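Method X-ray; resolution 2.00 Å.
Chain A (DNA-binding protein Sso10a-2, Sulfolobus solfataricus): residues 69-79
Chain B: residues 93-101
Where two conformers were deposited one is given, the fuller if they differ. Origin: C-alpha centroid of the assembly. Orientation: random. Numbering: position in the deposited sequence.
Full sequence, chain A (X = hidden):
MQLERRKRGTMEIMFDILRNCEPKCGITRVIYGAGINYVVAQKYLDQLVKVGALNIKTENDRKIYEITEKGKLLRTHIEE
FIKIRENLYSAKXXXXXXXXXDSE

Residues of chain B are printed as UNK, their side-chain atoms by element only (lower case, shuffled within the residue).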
ATOM      1  N   GLU A  69      10.653  11.419  22.756  1.00 30.91           N
ATOM      2  CA  GLU A  69      10.621  12.188  21.529  1.00 33.83           C
ATOM      3  C   GLU A  69      10.675  11.261  20.322  1.00 31.46           C
ATOM      4  O   GLU A  69       9.935  11.420  19.345  1.00 32.14           O
ATOM      5  CB  GLU A  69      11.772  13.191  21.582  1.00 38.68           C
ATOM      6  CG  GLU A  69      12.149  13.818  20.279  1.00 42.60           C
ATOM      7  CD  GLU A  69      11.347  15.055  19.973  1.00 46.25           C
ATOM      8  OE1 GLU A  69      10.150  15.111  20.370  1.00 48.20           O
ATOM      9  OE2 GLU A  69      11.925  15.981  19.349  1.00 48.50           O
ATOM     10  N   LYS A  70      11.540  10.251  20.381  1.00 29.31           N
ATOM     11  CA  LYS A  70      11.630   9.281  19.274  1.00 27.76           C
ATOM     12  C   LYS A  70      10.310   8.521  19.076  1.00 25.68           C
ATOM     13  O   LYS A  70       9.856   8.276  17.986  1.00 24.16           O
ATOM     14  CB  LYS A  70      12.776   8.314  19.543  1.00 28.30           C
ATOM     15  CG  LYS A  70      13.014   7.342  18.423  1.00 28.68           C
ATOM     16  CD  LYS A  70      14.232   6.419  18.691  1.00 28.57           C
ATOM     17  CE  LYS A  70      14.333   5.486  17.531  1.00 28.24           C
ATOM     18  NZ  LYS A  70      15.237   4.350  17.852  1.00 28.55           N
ATOM     19  N   GLY A  71       9.697   8.196  20.186  1.00 25.79           N
ATOM     20  CA  GLY A  71       8.342   7.536  20.218  1.00 25.39           C
ATOM     21  C   GLY A  71       7.241   8.367  19.624  1.00 25.36           C
ATOM     22  O   GLY A  71       6.372   7.862  18.949  1.00 25.08           O
ATOM     23  N   LYS A  72       7.278   9.676  19.844  1.00 27.00           N
ATOM     24  CA  LYS A  72       6.303  10.566  19.246  1.00 27.80           C
ATOM     25  C   LYS A  72       6.445  10.559  17.731  1.00 26.84           C
ATOM     26  O   LYS A  72       5.470  10.615  17.017  1.00 26.67           O
ATOM     27  CB  LYS A  72       6.467  12.023  19.768  1.00 31.31           C
ATOM     28  CG  LYS A  72       6.033  12.170  21.192  1.00 34.37           C
ATOM     29  CD  LYS A  72       6.447  13.501  21.764  1.00 39.34           C
ATOM     30  CE  LYS A  72       6.162  13.537  23.244  1.00 42.03           C
ATOM     31  NZ  LYS A  72       6.642  14.843  23.766  1.00 45.11           N
ATOM     32  N   LEU A  73       7.678  10.549  17.254  1.00 26.04           N
ATOM     33  CA  LEU A  73       7.968  10.484  15.840  1.00 27.09           C
ATOM     34  C   LEU A  73       7.561   9.175  15.253  1.00 25.53           C
ATOM     35  O   LEU A  73       6.980   9.133  14.179  1.00 25.98           O
ATOM     36  CB  LEU A  73       9.426  10.661  15.568  1.00 29.79           C
ATOM     37  CG  LEU A  73       9.824  12.123  15.721  1.00 33.56           C
ATOM     38  CD1 LEU A  73      11.248  12.425  16.188  1.00 37.25           C
ATOM     39  CD2 LEU A  73       9.565  12.868  14.425  1.00 36.35           C
ATOM     40  N   LEU A  74       7.783   8.097  15.986  1.00 24.02           N
ATOM     41  CA  LEU A  74       7.312   6.794  15.534  1.00 22.82           C
ATOM     42  C   LEU A  74       5.794   6.766  15.393  1.00 23.21           C
ATOM     43  O   LEU A  74       5.264   6.296  14.398  1.00 22.55           O
ATOM     44  CB  LEU A  74       7.812   5.717  16.482  1.00 22.47           C
ATOM     45  CG  LEU A  74       7.411   4.281  16.160  1.00 22.05           C
ATOM     46  CD1 LEU A  74       7.887   3.833  14.795  1.00 22.56           C
ATOM     47  CD2 LEU A  74       7.888   3.340  17.283  1.00 22.62           C
ATOM     48  N   ARG A  75       5.098   7.277  16.396  1.00 24.65           N
ATOM     49  CA  ARG A  75       3.602   7.385  16.356  0.50 24.98           C
ATOM     50  C   ARG A  75       3.128   8.147  15.115  1.00 25.13           C
ATOM     51  O   ARG A  75       2.262   7.696  14.395  1.00 25.88           O
ATOM     52  CB  ARG A  75       3.078   8.061  17.653  0.50 27.02           C
ATOM     53  CG  ARG A  75       1.564   8.374  17.767  0.50 29.19           C
ATOM     54  CD  ARG A  75       1.218   9.594  18.640  0.50 31.77           C
ATOM     55  NE  ARG A  75      -0.215   9.955  18.706  0.50 34.97           N
ATOM     56  CZ  ARG A  75      -0.958  10.305  17.654  0.50 36.51           C
ATOM     57  NH1 ARG A  75      -0.426  10.379  16.415  0.50 36.14           N
ATOM     58  NH2 ARG A  75      -2.222  10.584  17.841  0.50 37.41           N
ATOM     59  N   THR A  76       3.724   9.306  14.855  1.00 26.60           N
ATOM     60  CA  THR A  76       3.403  10.152  13.715  1.00 28.13           C
ATOM     61  C   THR A  76       3.650   9.403  12.404  1.00 27.53           C
ATOM     62  O   THR A  76       2.823   9.398  11.489  1.00 25.00           O
ATOM     63  CB  THR A  76       4.281  11.411  13.803  1.00 30.94           C
ATOM     64  OG1 THR A  76       3.770  12.162  14.906  1.00 34.31           O
ATOM     65  CG2 THR A  76       4.200  12.251  12.555  1.00 35.02           C
ATOM     66  N   HIS A  77       4.805   8.744  12.291  1.00 27.11           N
ATOM     67  CA  HIS A  77       5.102   8.011  11.056  1.00 26.50           C
ATOM     68  C   HIS A  77       4.210   6.820  10.801  1.00 24.79           C
ATOM     69  O   HIS A  77       3.844   6.563   9.640  1.00 23.63           O
ATOM     70  CB  HIS A  77       6.543   7.591  11.028  1.00 28.73           C
ATOM     71  CG  HIS A  77       7.475   8.733  10.934  1.00 31.33           C
ATOM     72  ND1 HIS A  77       7.125   9.966  10.456  1.00 35.97           N
ATOM     73  CD2 HIS A  77       8.762   8.836  11.291  1.00 36.68           C
ATOM     74  CE1 HIS A  77       8.154  10.784  10.523  1.00 37.21           C
ATOM     75  NE2 HIS A  77       9.149  10.126  11.062  1.00 38.24           N
ATOM     76  N   ILE A  78       3.867   6.100  11.856  1.00 23.62           N
ATOM     77  CA  ILE A  78       2.922   4.998  11.679  1.00 24.52           C
ATOM     78  C   ILE A  78       1.587   5.558  11.247  1.00 25.22           C
ATOM     79  O   ILE A  78       0.911   4.989  10.392  1.00 24.52           O
ATOM     80  CB  ILE A  78       2.794   4.094  12.883  1.00 24.92           C
ATOM     81  CG1 ILE A  78       4.114   3.443  13.273  1.00 26.50           C
ATOM     82  CG2 ILE A  78       1.864   2.976  12.559  1.00 27.30           C
ATOM     83  CD1 ILE A  78       4.149   2.715  14.609  1.00 26.92           C
ATOM     84  N   GLU A  79       1.179   6.646  11.861  1.00 27.26           N
ATOM     85  CA  GLU A  79      -0.122   7.256  11.510  1.00 29.27           C
ATOM     86  C   GLU A  79      -0.162   7.561  10.010  1.00 29.71           C
ATOM     87  O   GLU A  79      -1.160   7.318   9.332  1.00 26.91           O
ATOM     88  CB  GLU A  79      -0.337   8.515  12.346  1.00 31.89           C
ATOM     89  CG  GLU A  79      -1.731   9.086  12.150  1.00 37.29           C
ATOM     90  CD  GLU A  79      -2.036  10.212  13.120  1.00 42.57           C
ATOM     91  OE1 GLU A  79      -1.108  10.985  13.447  1.00 45.59           O
ATOM     92  OE2 GLU A  79      -3.231  10.316  13.534  1.00 50.78           O
TER
ATOM     93  N   UNK B  93       9.318   2.591   5.153  1.00 34.01           N
ATOM     94  CA  UNK B  93      10.763   2.728   5.413  1.00 38.07           C
ATOM     95  C   UNK B  93      11.011   3.726   6.525  1.00 34.20           C
ATOM     96  O   UNK B  93      11.895   3.539   7.338  1.00 32.26           O
ATOM     97  c   UNK B  93      11.554   3.188   4.157  1.00 45.30           C
ATOM     98  o   UNK B  93      12.084   2.082   0.632  1.00 72.53           O
ATOM     99  c   UNK B  93      12.146   2.799   1.666  1.00 66.40           C
ATOM    100  o   UNK B  93      12.546   4.008   1.606  1.00 70.91           O
ATOM    101  c   UNK B  93      11.664   2.173   3.019  1.00 55.67           C
ATOM    102  N   UNK B  94      10.241   4.798   6.557  1.00 31.85           N
ATOM    103  CA  UNK B  94      10.437   5.795   7.612  1.00 33.19           C
ATOM    104  C   UNK B  94      10.108   5.250   8.999  1.00 29.94           C
ATOM    105  O   UNK B  94      10.758   5.568   9.979  1.00 30.91           O
ATOM    106  c   UNK B  94       9.999   7.947   6.263  1.00 42.57           C
ATOM    107  c   UNK B  94      10.098  10.319   7.199  1.00 53.91           C
ATOM    108  n   UNK B  94       9.417  11.660   7.193  1.00 54.91           N
ATOM    109  c   UNK B  94       9.591   7.054   7.393  1.00 36.99           C
ATOM    110  c   UNK B  94       9.254   9.296   6.404  1.00 49.01           C
ATOM    111  N   UNK B  95       9.085   4.415   9.079  1.00 27.42           N
ATOM    112  CA  UNK B  95       8.790   3.727  10.340  1.00 27.17           C
ATOM    113  C   UNK B  95       9.935   2.788  10.712  1.00 27.51           C
ATOM    114  O   UNK B  95      10.452   2.777  11.822  1.00 27.87           O
ATOM    115  c   UNK B  95       7.494   2.902  10.210  1.00 26.24           C
ATOM    116  c   UNK B  95       6.335   3.835   9.952  1.00 26.42           C
ATOM    117  c   UNK B  95       7.289   2.053  11.450  1.00 26.89           C
ATOM    118  N   UNK B  96      10.357   2.007   9.738  1.00 28.38           N
ATOM    119  CA  UNK B  96      11.407   1.033   9.987  1.00 30.32           C
ATOM    120  C   UNK B  96      12.702   1.683  10.551  1.00 31.66           C
ATOM    121  O   UNK B  96      13.383   1.128  11.415  1.00 30.72           O
ATOM    122  c   UNK B  96      11.618   0.158   8.709  1.00 30.93           C
ATOM    123  o   UNK B  96      12.552  -0.880   8.976  1.00 32.31           O
ATOM    124  N   UNK B  97      13.084   2.843  10.002  1.00 32.56           N
ATOM    125  CA  UNK B  97      14.233   3.576  10.493  1.00 34.25           C
ATOM    126  C   UNK B  97      14.179   3.832  11.968  1.00 31.58           C
ATOM    127  O   UNK B  97      15.209   3.960  12.613  1.00 31.01           O
ATOM    128  o   UNK B  97      14.392   7.462   8.376  1.00 55.23           O
ATOM    129  c   UNK B  97      14.362   4.954   9.795  1.00 39.30           C
ATOM    130  c   UNK B  97      14.618   6.387   7.676  1.00 51.14           C
ATOM    131  o   UNK B  97      14.627   6.407   6.416  1.00 54.66           O
ATOM    132  c   UNK B  97      14.850   4.980   8.352  1.00 45.51           C
ATOM    133  N   UNK B  98      12.973   4.011  12.519  1.00 29.57           N
ATOM    134  CA  UNK B  98      12.815   4.273  13.932  1.00 29.95           C
ATOM    135  C   UNK B  98      12.780   3.000  14.787  1.00 30.43           C
ATOM    136  O   UNK B  98      12.755   3.082  15.999  1.00 31.21           O
ATOM    137  c   UNK B  98      11.646   6.542  13.755  1.00 31.13           C
ATOM    138  c   UNK B  98      12.364   7.295  14.821  1.00 33.11           C
ATOM    139  c   UNK B  98      10.307   7.182  13.568  1.00 33.37           C
ATOM    140  c   UNK B  98      11.536   5.086  14.186  1.00 30.35           C
ATOM    141  N   UNK B  99      12.765   1.845  14.143  1.00 29.69           N
ATOM    142  CA  UNK B  99      12.720   0.557  14.864  1.00 30.09           C
ATOM    143  C   UNK B  99      14.089  -0.166  14.991  1.00 32.35           C
ATOM    144  O   UNK B  99      14.180  -1.346  14.871  1.00 31.97           O
ATOM    145  c   UNK B  99       9.903   0.372  15.727  1.00 28.81           C
ATOM    146  c   UNK B  99       9.343  -0.695  13.490  1.00 28.14           C
ATOM    147  c   UNK B  99      10.258   0.250  14.270  1.00 28.32           C
ATOM    148  c   UNK B  99      11.694  -0.303  14.137  1.00 29.26           C
ATOM    149  N   UNK B 100      15.112   0.610  15.306  1.00 34.93           N
ATOM    150  CA  UNK B 100      16.472   0.122  15.481  1.00 37.67           C
ATOM    151  C   UNK B 100      16.869   0.481  16.806  1.00 38.84           C
ATOM    152  O   UNK B 100      16.243   1.294  17.459  1.00 38.98           O
ATOM    153  n   UNK B 100      15.687  -0.069  10.123  1.00 52.02           N
ATOM    154  c   UNK B 100      16.881  -0.598   9.921  1.00 49.36           C
ATOM    155  n   UNK B 100      17.904  -0.326  10.731  1.00 47.81           N
ATOM    156  c   UNK B 100      17.190   0.015  13.092  1.00 41.63           C
ATOM    157  n   UNK B 100      17.030  -1.446   8.884  1.00 49.93           N
ATOM    158  c   UNK B 100      17.907   0.573  11.903  1.00 45.21           C
ATOM    159  c   UNK B 100      17.466   0.651  14.439  1.00 39.30           C
ATOM    160  N   UNK B 101      17.894  -0.206  17.259  1.00 42.17           N
ATOM    161  CA  UNK B 101      18.564   0.137  18.476  1.00 45.37           C
ATOM    162  C   UNK B 101      19.965  -0.442  18.447  1.00 49.30           C
ATOM    163  O   UNK B 101      20.139  -1.540  17.922  1.00 48.85           O
ATOM    164  c   UNK B 101      17.864  -2.082  19.546  1.00 45.32           C
ATOM    165  c   UNK B 101      17.905  -0.516  19.668  1.00 45.58           C
ATOM    166  o   UNK B 101      18.666  -0.146  20.804  1.00 46.30           O
TER
HETATM  167  O   HOH W   1      15.910   3.577  15.142  1.00 28.20           O

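Position B93 carries three carbons in a row, the last bearing two oxygens, a carboxylate two methylenes from the backbone. Nothing on chain A lies near it, and the residue is Glu B93.

At B94 four carbons run in line and end in a nitrogen. The CA-to-CB bond points toward the chain A stretch, and the last carbon lies over one face of the His A77 ring. The unbranched row ending in nitrogen identifies Lys B94. Its CE is 4.2 Å from the centroid of the His A77 ring, a CH-pi contact.

Position B95 has three carbons, one on CA carrying the other two, and packs against Leu A74, His A77 and Ile A78. The fork at the first side-chain carbon, with carbon branches only, makes this Val B95. Its CG1 is 3.8 Å from CD1 of Leu A74 and 3.9 Å from CG1 of Ile A78.

Position B96 has one carbon followed by one oxygen, and its CA-to-CB bond points away from chain A; it is Ser B96. Position B97 again shows three carbons, the third with two oxygens, and this carboxylate stays clear of chain A; it is Glu B97.

Position B98 has four carbons forked at the second, and it sits in a hollow formed by Lys A70, Leu A73, Leu A74 and His A77. The fork beyond CB gives Leu B98. Its CD1 comes within 3.2 Å of CD2 of His A77, at the edge of the ring.

At B99 the four-carbon fork recurs, and one branch end meets CD2 of Leu A74; this is Leu B99, its CD2 3.9 Å from CD2 of Leu A74.

At B100, three carbons lead to a nitrogen and then a carbon bearing two more, a guanidinium whose end leads away from chain A. This is Arg B100, and its NH1 makes a weak hydrogen bond of 3.4 Å to OG of Ser B96.

Position B101 has one carbon bearing an oxygen and a carbon, and makes no contact with chain A; this is Thr B101.

The two helices run nearly antiparallel, their axes crossing at -158° and approaching to 8.9 Å. Leu B98 is the knob of the contact, while Val B95 extends the apolar packing to Ile A78. Near the C-terminal end of the chain B stretch, the extended Lys A70 reaches across: its NZ makes a weak hydrogen bond to O of Arg B100 (3.2 Å) and donates to O of water 1 (2.9 Å). That water's O donates in turn to O of Glu B97 (2.7 Å) and accepts from N of Arg B100 (3.1 Å), so, within this contact, Lys A70 reaches backbone atoms of chain B directly and through water 1.

Chain B 93-101: EKVSELLRT
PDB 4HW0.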